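Local coordinates for surface protein SPB1 (Streptococcus agalactiae, PDB 4UZG) that forms the backbone of the pilus 2b fibre of group B streptococcus, its subunits probably being linked end to end by a sortase, at residues Tyr82-Glu87 against Phe91-Pro96; Ile173-Gly178 against Lys242-Tyr247; Asn205-Gly210 against Thr229-Gly234. One frame throughout, in Å; residues are numbered along the deposited sequence.

Contact 1 of 3, residues Tyr82-Glu87 against Phe91-Pro96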
loop_
_atom_site.group_PDB
_atom_site.type_symbol
_atom_site.label_atom_id
_atom_site.label_comp_id
_atom_site.label_asym_id
_atom_site.label_seq_id
_atom_site.Cartn_x
_atom_site.Cartn_y
_atom_site.Cartn_z
ATOM N N TYR A 82 0.120 -1.845 27.603
ATOM C CA TYR A 82 1.276 -1.645 26.740
ATOM C C TYR A 82 1.640 -0.179 26.752
ATOM O O TYR A 82 0.766 0.675 26.814
ATOM C CB TYR A 82 1.050 -2.111 25.301
ATOM C CG TYR A 82 0.099 -1.272 24.466
ATOM C CD1 TYR A 82 -1.271 -1.510 24.485
ATOM C CD2 TYR A 82 0.571 -0.267 23.644
ATOM C CE1 TYR A 82 -2.139 -0.752 23.716
ATOM C CE2 TYR A 82 -0.287 0.485 22.861
ATOM C CZ TYR A 82 -1.638 0.244 22.893
ATOM O OH TYR A 82 -2.470 1.005 22.092
ATOM N N ASN A 83 2.938 0.097 26.664
ATOM C CA ASN A 83 3.438 1.452 26.530
ATOM C C ASN A 83 3.715 1.747 25.068
ATOM O O ASN A 83 4.091 0.857 24.312
ATOM C CB ASN A 83 4.711 1.584 27.370
ATOM C CG ASN A 83 5.251 2.955 27.346
ATOM O OD1 ASN A 83 4.731 3.824 28.010
ATOM N ND2 ASN A 83 6.266 3.189 26.502
ATOM N N LEU A 84 3.510 2.989 24.654
ATOM C CA LEU A 84 3.651 3.412 23.267
ATOM C C LEU A 84 4.563 4.627 23.173
ATOM O O LEU A 84 4.399 5.594 23.920
ATOM C CB LEU A 84 2.272 3.791 22.717
ATOM C CG LEU A 84 2.220 4.389 21.307
ATOM C CD1 LEU A 84 2.660 3.373 20.258
ATOM C CD2 LEU A 84 0.825 4.906 21.034
ATOM N N LEU A 85 5.462 4.597 22.194
ATOM C CA LEU A 85 6.232 5.766 21.797
ATOM C C LEU A 85 6.133 5.893 20.288
ATOM O O LEU A 85 6.433 4.961 19.559
ATOM C CB LEU A 85 7.702 5.605 22.183
ATOM C CG LEU A 85 8.623 6.752 21.796
ATOM C CD1 LEU A 85 8.167 8.051 22.429
ATOM C CD2 LEU A 85 10.054 6.438 22.183
ATOM N N GLU A 86 5.708 7.061 19.815
ATOM C CA GLU A 86 5.615 7.370 18.381
ATOM C C GLU A 86 6.513 8.537 18.046
ATOM O O GLU A 86 6.457 9.566 18.711
ATOM C CB GLU A 86 4.189 7.755 17.987
ATOM C CG GLU A 86 3.233 6.590 18.108
ATOM C CD GLU A 86 1.767 6.979 18.060
ATOM O OE1 GLU A 86 1.366 8.020 18.645
ATOM O OE2 GLU A 86 0.993 6.224 17.443
ATOM N N GLU A 87 7.344 8.383 17.028
ATOM C CA GLU A 87 8.218 9.455 16.588
ATOM C C GLU A 87 8.514 9.258 15.114
ATOM O O GLU A 87 8.819 8.154 14.684
ATOM C CB GLU A 87 9.552 9.430 17.348
ATOM C CG GLU A 87 9.476 9.759 18.829
ATOM C CD GLU A 87 10.843 9.719 19.519
ATOM O OE1 GLU A 87 11.797 9.147 18.953
ATOM O OE2 GLU A 87 10.969 10.256 20.639
ATOM N N PHE A 91 6.990 3.673 15.324
ATOM C CA PHE A 91 6.499 3.444 16.671
ATOM C C PHE A 91 7.255 2.315 17.353
ATOM O O PHE A 91 7.813 1.429 16.699
ATOM C CB PHE A 91 4.991 3.183 16.702
ATOM C CG PHE A 91 4.548 1.880 16.068
ATOM C CD1 PHE A 91 4.539 0.711 16.791
ATOM C CD2 PHE A 91 4.136 1.844 14.736
ATOM C CE1 PHE A 91 4.119 -0.472 16.227
ATOM C CE2 PHE A 91 3.702 0.660 14.153
ATOM C CZ PHE A 91 3.694 -0.510 14.894
ATOM N N THR A 92 7.217 2.358 18.683
ATOM C CA THR A 92 7.688 1.299 19.543
ATOM C C THR A 92 6.624 1.027 20.589
ATOM O O THR A 92 6.180 1.942 21.276
ATOM C CB THR A 92 8.997 1.709 20.263
ATOM O OG1 THR A 92 9.984 2.031 19.291
ATOM C CG2 THR A 92 9.491 0.594 21.166
ATOM N N ILE A 93 6.244 -0.243 20.710
ATOM C CA ILE A 93 5.303 -0.707 21.710
ATOM C C ILE A 93 6.040 -1.637 22.665
ATOM O O ILE A 93 6.695 -2.576 22.228
ATOM C CB ILE A 93 4.105 -1.419 21.044
ATOM C CG1 ILE A 93 3.181 -0.368 20.428
ATOM C CG2 ILE A 93 3.332 -2.292 22.052
ATOM C CD1 ILE A 93 2.119 -0.913 19.518
ATOM N N THR A 94 5.938 -1.370 23.964
ATOM C CA THR A 94 6.582 -2.201 24.978
ATOM C C THR A 94 5.480 -2.820 25.816
ATOM O O THR A 94 4.671 -2.115 26.400
ATOM C CB THR A 94 7.521 -1.368 25.846
ATOM O OG1 THR A 94 8.491 -0.747 25.005
ATOM C CG2 THR A 94 8.230 -2.222 26.870
ATOM N N ILE A 95 5.459 -4.152 25.862
ATOM C CA ILE A 95 4.431 -4.884 26.590
ATOM C C ILE A 95 5.083 -5.464 27.863
ATOM O O ILE A 95 5.902 -6.374 27.788
ATOM C CB ILE A 95 3.847 -6.029 25.750
ATOM C CG1 ILE A 95 3.257 -5.488 24.439
ATOM C CG2 ILE A 95 2.803 -6.791 26.564
ATOM C CD1 ILE A 95 2.764 -6.563 23.485
ATOM N N PRO A 96 4.731 -4.938 29.042
ATOM C CA PRO A 96 5.270 -5.538 30.267
ATOM C C PRO A 96 4.731 -6.966 30.419
ATOM O O PRO A 96 3.567 -7.239 30.124
ATOM C CB PRO A 96 4.781 -4.595 31.379
ATOM C CG PRO A 96 3.576 -3.959 30.837
ATOM C CD PRO A 96 3.834 -3.810 29.344
HETATM O O HOH W 1 7.388 1.655 24.053
#
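Asn-83 and Leu-85 pair with Thr-94 and Thr-92 through four backbone hydrogen bonds, the ladder of a regular antiparallel beta hairpin. Asn-83 N reaches Thr-94 O at 2.8 Å with an N-H...O angle of 168°, and Leu-85 N meets Thr-92 O at 2.9 Å. The non-hydrogen-bonded pair Leu-84/Ile-93 lies between these rungs and Glu-86/Phe-91 follows beyond Leu-85; there CA-H groups lean on carbonyl oxygens, as Ile-93 CA does on Asn-83 O at 3.3 Å.

Water adds a polar bridge on the face that carries Asn-83 and the two threonines. One molecule accepts from Asn-83 ND2 (3.1 Å), donates to Thr-92 O (3.0 Å) and is also hydrogen-bonded to Thr-94 OG1, so it ties side chains of both strands to a carbonyl already used in the ladder.

Apolar packing occupies the other face. Leu-84 sends CD1 across to Ile-93 CG1 (3.8 Å), while Ile-93 CG2 touches Tyr-82 at CD2 (3.8 Å). With chi1 at 71°, the tyrosine ring sits between its own backbone N and carbonyl carbon, which swings CD2 onto the isoleucine branch.

In the larger mixed sheet, the hairpin continues through Tyr-82 to strand 68-73 and through Phe-91, Ile-93 and Ile-95 to strand 37-43. Strand 50-62 packs against the apolar face, where Tyr-57 meets Leu-84, Ile-93 and Phe-91 and hydrogen-bonds Glu-86 OE2.

Contact 2 of 3, residues Ile173-Gly178 against Lys242-Tyr247; sequences IKKIDG and KAPLGY
Asp-177 brings its carboxylate to Tyr-247 by placing CG opposite the backbone N (chi1 -180°), while Tyr-247, with CG beside its own N (chi1 -70°), sends its ring across the gap to meet it. The backbones stay well apart, and the side chains do the bridging.

The product is a short hydrogen bond, with Tyr-247 OH donating to Asp-177 OD2 at 2.6 Å. The phenol comes to the anti side of that oxygen, 18° out of the carboxylate plane. Carboxylate and ring stand almost perpendicular, and the acid lies at the edge of the ring, where OD2 is also 3.4 Å from Tyr-247 CE2. OD2 has a second partner, the ammonium of Lys-281, in a salt bridge that would probably stabilise the negative charge. OD1 is held in turn by the backbone N atoms of Ser-179 and Thr-180, so the carboxylate is gripped through both oxygens.

Beside this polar link, Lys-175 NZ lies 4.3 Å from Pro-244 CD. This lysine is covalently joined to Asn-279 through NZ, an intramolecular isopeptide bond of the kind found in Gram-positive pilins. Its remaining N-H makes a weak hydrogen bond to Ile-176 O at 3.4 Å.

A type II turn from Pro-244 to Tyr-247, closed by Tyr-247 N on Pro-244 O (3.0 Å), presents both the proline and the tyrosine to the strand. The contact thus joins the loop between strands 234-240 and 254-258 to the end of strand 169-177. Strand 273-279 runs parallel to 169-177 and supplies Asn-279, which touches both Pro-244 and Tyr-247.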
loop_
_atom_site.group_PDB
_atom_site.type_symbol
_atom_site.label_atom_id
_atom_site.label_comp_id
_atom_site.label_asym_id
_atom_site.label_seq_id
_atom_site.Cartn_x
_atom_site.Cartn_y
_atom_site.Cartn_z
ATOM N N ILE A 173 -0.083 5.253 -20.979
ATOM C CA ILE A 173 -0.882 5.268 -22.194
ATOM C C ILE A 173 -0.070 5.875 -23.318
ATOM O O ILE A 173 0.474 6.961 -23.158
ATOM C CB ILE A 173 -2.152 6.121 -21.996
ATOM C CG1 ILE A 173 -2.982 5.664 -20.799
ATOM C CG2 ILE A 173 -3.005 6.109 -23.265
ATOM C CD1 ILE A 173 -4.001 6.728 -20.308
ATOM N N LYS A 174 -0.000 5.187 -24.454
ATOM C CA LYS A 174 0.603 5.746 -25.656
ATOM C C LYS A 174 -0.460 5.910 -26.712
ATOM O O LYS A 174 -1.133 4.966 -27.088
ATOM C CB LYS A 174 1.720 4.885 -26.222
ATOM C CG LYS A 174 2.381 5.554 -27.453
ATOM C CD LYS A 174 3.651 4.859 -27.931
ATOM C CE LYS A 174 3.369 3.463 -28.458
ATOM N NZ LYS A 174 4.615 2.685 -28.754
ATOM N N LYS A 175 -0.587 7.125 -27.204
ATOM C CA LYS A 175 -1.573 7.460 -28.216
ATOM C C LYS A 175 -0.889 7.535 -29.574
ATOM O O LYS A 175 0.104 8.261 -29.713
ATOM C CB LYS A 175 -2.167 8.825 -27.880
ATOM C CG LYS A 175 -3.294 9.239 -28.749
ATOM C CD LYS A 175 -4.387 8.213 -28.507
ATOM C CE LYS A 175 -5.611 8.444 -29.278
ATOM N NZ LYS A 175 -5.398 8.339 -30.738
ATOM N N ILE A 176 -1.414 6.803 -30.549
ATOM C CA ILE A 176 -0.849 6.786 -31.883
ATOM C C ILE A 176 -1.918 6.946 -32.958
ATOM O O ILE A 176 -3.108 6.783 -32.724
ATOM C CB ILE A 176 -0.043 5.486 -32.152
ATOM C CG1 ILE A 176 -0.961 4.250 -32.252
ATOM C CG2 ILE A 176 1.082 5.312 -31.136
ATOM C CD1 ILE A 176 -0.255 3.018 -32.745
ATOM N N ASP A 177 -1.445 7.271 -34.153
ATOM C CA ASP A 177 -2.237 7.160 -35.380
ATOM C C ASP A 177 -2.266 5.675 -35.782
ATOM O O ASP A 177 -1.217 5.053 -35.922
ATOM C CB ASP A 177 -1.543 8.019 -36.452
ATOM C CG ASP A 177 -2.237 8.017 -37.788
ATOM O OD1 ASP A 177 -2.530 6.941 -38.343
ATOM O OD2 ASP A 177 -2.392 9.132 -38.316
ATOM N N GLY A 178 -3.456 5.102 -35.938
ATOM C CA GLY A 178 -3.568 3.683 -36.226
ATOM C C GLY A 178 -2.936 3.253 -37.538
ATOM O O GLY A 178 -2.592 2.089 -37.719
ATOM N N LYS A 242 -11.178 14.092 -26.000
ATOM C CA LYS A 242 -10.832 14.959 -27.132
ATOM C C LYS A 242 -9.781 14.220 -27.944
ATOM O O LYS A 242 -8.769 13.786 -27.397
ATOM C CB LYS A 242 -10.298 16.318 -26.673
ATOM C CG LYS A 242 -10.046 17.288 -27.824
ATOM C CD LYS A 242 -9.669 18.707 -27.320
ATOM C CE LYS A 242 -8.153 18.885 -26.985
ATOM N NZ LYS A 242 -7.633 20.356 -26.855
ATOM N N ALA A 243 -10.024 14.049 -29.240
ATOM C CA ALA A 243 -9.041 13.429 -30.104
ATOM C C ALA A 243 -7.915 14.422 -30.423
ATOM O O ALA A 243 -8.109 15.634 -30.335
ATOM C CB ALA A 243 -9.705 12.953 -31.386
ATOM N N PRO A 244 -6.734 13.919 -30.824
ATOM C CA PRO A 244 -5.719 14.834 -31.341
ATOM C C PRO A 244 -6.260 15.603 -32.524
ATOM O O PRO A 244 -7.216 15.190 -33.192
ATOM C CB PRO A 244 -4.558 13.910 -31.775
ATOM C CG PRO A 244 -4.798 12.637 -31.066
ATOM C CD PRO A 244 -6.295 12.529 -30.933
ATOM N N LEU A 245 -5.642 16.741 -32.773
ATOM C CA LEU A 245 -6.070 17.634 -33.817
ATOM C C LEU A 245 -6.207 16.903 -35.155
ATOM O O LEU A 245 -5.254 16.306 -35.635
ATOM C CB LEU A 245 -5.035 18.748 -33.943
ATOM C CG LEU A 245 -5.284 19.826 -34.989
ATOM C CD1 LEU A 245 -6.495 20.642 -34.641
ATOM C CD2 LEU A 245 -4.070 20.735 -35.119
ATOM N N GLY A 246 -7.388 16.975 -35.769
ATOM C CA GLY A 246 -7.629 16.344 -37.057
ATOM C C GLY A 246 -8.113 14.906 -37.027
ATOM O O GLY A 246 -8.405 14.345 -38.091
ATOM N N TYR A 247 -8.202 14.315 -35.839
ATOM C CA TYR A 247 -8.635 12.935 -35.666
ATOM C C TYR A 247 -10.085 12.859 -35.199
ATOM O O TYR A 247 -10.602 13.794 -34.578
ATOM C CB TYR A 247 -7.688 12.223 -34.687
ATOM C CG TYR A 247 -6.325 11.992 -35.296
ATOM C CD1 TYR A 247 -5.398 13.007 -35.400
ATOM C CD2 TYR A 247 -5.992 10.752 -35.827
ATOM C CE1 TYR A 247 -4.179 12.794 -36.004
ATOM C CE2 TYR A 247 -4.773 10.538 -36.422
ATOM C CZ TYR A 247 -3.866 11.558 -36.517
ATOM O OH TYR A 247 -2.632 11.395 -37.127
#

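Contact 3 of 3, residues Asn205-Gly210 against Thr229-Gly234; sequences NNVEWG and TGLKEG. With CA (calcium ion), chain E; EDO (1,2-ethanediol), chain C.
Val-207 and Leu-231 meet through single methyl groups, CG2 on CD2 at 4.4 Å, and the same CD2 touches Trp-209 at CZ2, 4.1 Å away. The leucine side chain crosses the indole at about a right angle and reaches its benzo ring obliquely. Val-207 CG2 also sits 3.7 Å from Gly-230 O, so one branch of the valine covers both a carbonyl and a leucine methyl. With CG2 beside the backbone N and CG1 anti to it (chi1 163°), the valine turns that branch to the strand.

Behind the valine lies a calcium ion. Val-207 binds it through its main-chain O at 2.3 Å, flanked by Asn-206 OD1 and Glu-208 OE2, each at 2.4 Å. Four waters complete seven oxygen ligands. The bend at chi2 of Glu-208 curls its carboxylate back to the metal, where OE2 also accepts a weak hydrogen bond from Asn-206 ND2.

On the opposing segment, Gly-230 and Leu-231 both face Gly-169 in a G1 beta bulge, and the positive phi of Gly-230 (114°) suits the glycine of this motif. Val-13 hydrogen-bonds through its backbone with both Val-207 and Gly-230, spanning the two segments, while Leu-199 of strand 198-200 packs on Val-207 and Trp-209.

The chemistry is divided between two sides of one residue: the carbonyl of Val-207 serves the metal and its side chain serves the apolar packing. Three consecutive residues chelate the ion, which probably stiffens this loop and holds the valine in place. With four water ligands and none from 229-234, calcium appears to order the loop rather than to bridge the two segments.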
loop_
_atom_site.group_PDB
_atom_site.type_symbol
_atom_site.label_atom_id
_atom_site.label_comp_id
_atom_site.label_asym_id
_atom_site.label_seq_id
_atom_site.Cartn_x
_atom_site.Cartn_y
_atom_site.Cartn_z
ATOM N N ASN A 205 -2.082 13.009 -3.349
ATOM C CA ASN A 205 -1.984 11.941 -2.355
ATOM C C ASN A 205 -3.262 11.124 -2.199
ATOM O O ASN A 205 -3.325 10.317 -1.266
ATOM C CB ASN A 205 -1.564 12.513 -1.009
ATOM C CG ASN A 205 -0.165 13.058 -1.048
ATOM O OD1 ASN A 205 0.789 12.319 -1.340
ATOM N ND2 ASN A 205 -0.024 14.367 -0.774
ATOM N N ASN A 206 -4.250 11.274 -3.086
ATOM C CA ASN A 206 -5.479 10.536 -2.895
ATOM C C ASN A 206 -6.264 10.332 -4.180
ATOM O O ASN A 206 -6.958 11.237 -4.650
ATOM C CB ASN A 206 -6.369 11.221 -1.853
ATOM C CG ASN A 206 -7.602 10.415 -1.558
ATOM O OD1 ASN A 206 -7.623 9.194 -1.718
ATOM N ND2 ASN A 206 -8.629 11.079 -1.095
ATOM N N VAL A 207 -6.183 9.129 -4.757
ATOM C CA VAL A 207 -7.072 8.701 -5.825
ATOM C C VAL A 207 -8.503 8.733 -5.341
ATOM O O VAL A 207 -8.794 8.177 -4.272
ATOM C CB VAL A 207 -6.703 7.256 -6.239
ATOM C CG1 VAL A 207 -7.797 6.560 -7.038
ATOM C CG2 VAL A 207 -5.368 7.220 -6.984
ATOM N N GLU A 208 -9.405 9.326 -6.124
ATOM C CA GLU A 208 -10.822 9.304 -5.824
ATOM C C GLU A 208 -11.596 8.910 -7.076
ATOM O O GLU A 208 -11.132 9.120 -8.210
ATOM C CB GLU A 208 -11.287 10.670 -5.332
ATOM C CG GLU A 208 -10.866 10.960 -3.879
ATOM C CD GLU A 208 -11.627 10.070 -2.877
ATOM O OE1 GLU A 208 -12.897 10.098 -2.869
ATOM O OE2 GLU A 208 -11.010 9.259 -2.188
ATOM N N TRP A 209 -12.769 8.337 -6.861
ATOM C CA TRP A 209 -13.625 7.833 -7.926
ATOM C C TRP A 209 -14.980 8.510 -7.804
ATOM O O TRP A 209 -15.572 8.507 -6.734
ATOM C CB TRP A 209 -13.760 6.315 -7.827
ATOM C CG TRP A 209 -12.469 5.613 -8.003
ATOM C CD1 TRP A 209 -11.707 5.055 -7.016
ATOM C CD2 TRP A 209 -11.738 5.454 -9.221
ATOM N NE1 TRP A 209 -10.547 4.558 -7.538
ATOM C CE2 TRP A 209 -10.539 4.774 -8.893
ATOM C CE3 TRP A 209 -11.985 5.792 -10.560
ATOM C CZ2 TRP A 209 -9.593 4.447 -9.855
ATOM C CZ3 TRP A 209 -11.061 5.461 -11.500
ATOM C CH2 TRP A 209 -9.867 4.795 -11.155
ATOM N N GLY A 210 -15.472 9.085 -8.893
ATOM C CA GLY A 210 -16.729 9.807 -8.831
ATOM C C GLY A 210 -17.266 10.176 -10.187
ATOM O O GLY A 210 -17.181 9.390 -11.134
ATOM N N THR A 229 0.101 7.018 -12.205
ATOM C CA THR A 229 0.841 6.204 -11.242
ATOM C C THR A 229 0.101 6.161 -9.928
ATOM O O THR A 229 -0.241 7.200 -9.372
ATOM C CB THR A 229 2.238 6.805 -11.020
ATOM O OG1 THR A 229 2.881 6.964 -12.283
ATOM C CG2 THR A 229 3.075 5.937 -10.087
ATOM N N GLY A 230 -0.103 4.958 -9.404
ATOM C CA GLY A 230 -0.653 4.810 -8.070
ATOM C C GLY A 230 -2.029 4.171 -7.976
ATOM O O GLY A 230 -2.836 4.588 -7.144
ATOM N N LEU A 231 -2.284 3.152 -8.787
ATOM C CA LEU A 231 -3.595 2.519 -8.882
ATOM C C LEU A 231 -3.539 1.065 -8.390
ATOM O O LEU A 231 -2.621 0.306 -8.675
ATOM C CB LEU A 231 -4.062 2.484 -10.342
ATOM C CG LEU A 231 -4.336 3.847 -10.966
ATOM C CD1 LEU A 231 -4.475 3.704 -12.462
ATOM C CD2 LEU A 231 -5.571 4.465 -10.367
ATOM N N LYS A 232 -4.614 0.671 -7.731
ATOM C CA LYS A 232 -4.867 -0.687 -7.323
ATOM C C LYS A 232 -5.030 -1.585 -8.550
ATOM O O LYS A 232 -5.496 -1.142 -9.609
ATOM C CB LYS A 232 -6.169 -0.679 -6.475
ATOM C CG LYS A 232 -6.461 -1.972 -5.738
ATOM C CD LYS A 232 -7.701 -1.808 -4.860
ATOM C CE LYS A 232 -8.041 -3.034 -4.034
ATOM N NZ LYS A 232 -7.066 -3.228 -2.910
ATOM N N GLU A 233 -4.717 -2.862 -8.423
ATOM C CA GLU A 233 -5.019 -3.815 -9.476
ATOM C C GLU A 233 -6.504 -3.766 -9.816
ATOM O O GLU A 233 -7.346 -3.470 -8.962
ATOM C CB GLU A 233 -4.639 -5.224 -9.042
ATOM C CG GLU A 233 -5.541 -5.757 -7.972
ATOM C CD GLU A 233 -4.918 -6.923 -7.236
ATOM O OE1 GLU A 233 -4.225 -6.677 -6.229
ATOM O OE2 GLU A 233 -5.127 -8.072 -7.674
ATOM N N GLY A 234 -6.822 -4.110 -11.056
ATOM C CA GLY A 234 -8.202 -4.154 -11.503
ATOM C C GLY A 234 -8.304 -3.888 -12.985
ATOM O O GLY A 234 -7.323 -3.873 -13.711
HETATM CA CA CA E . -9.318 7.531 -2.089
HETATM C C1 EDO C . 0.949 10.611 -12.478
HETATM O O1 EDO C . -0.025 9.858 -11.766
HETATM C C2 EDO C . 1.664 11.570 -11.540
HETATM O O2 EDO C . 2.429 10.809 -10.600
HETATM O O HOH W 2 -9.664 8.179 0.205
HETATM O O HOH W 3 -11.082 6.333 -3.118
HETATM O O HOH W 4 -9.665 5.462 -0.691
HETATM O O HOH W 5 -7.466 6.117 -2.431
#

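The three contacts follow the long axis of a two-part, all-strand molecule. Contact 1 comes first in the chain, in the ten-strand mixed sheet, and its centre is about 56 Å from that of contact 2, on the opposite side of the chain's centre. Contact 3 lies between them, about 33 Å from contact 1 and about 24 Å from contact 2, centre to centre. Contacts 2 and 3 share the prealbumin-like domain, where strands 169-177 and 225-231 are neighbours in one sheet, and contact 3 is nested in the loop that contact 2 closes. The hairpin, the calcium loop of residues 206-208 and the isopeptide-associated packing thus lie one after another along the molecule, consistent with an elongated pilus subunit.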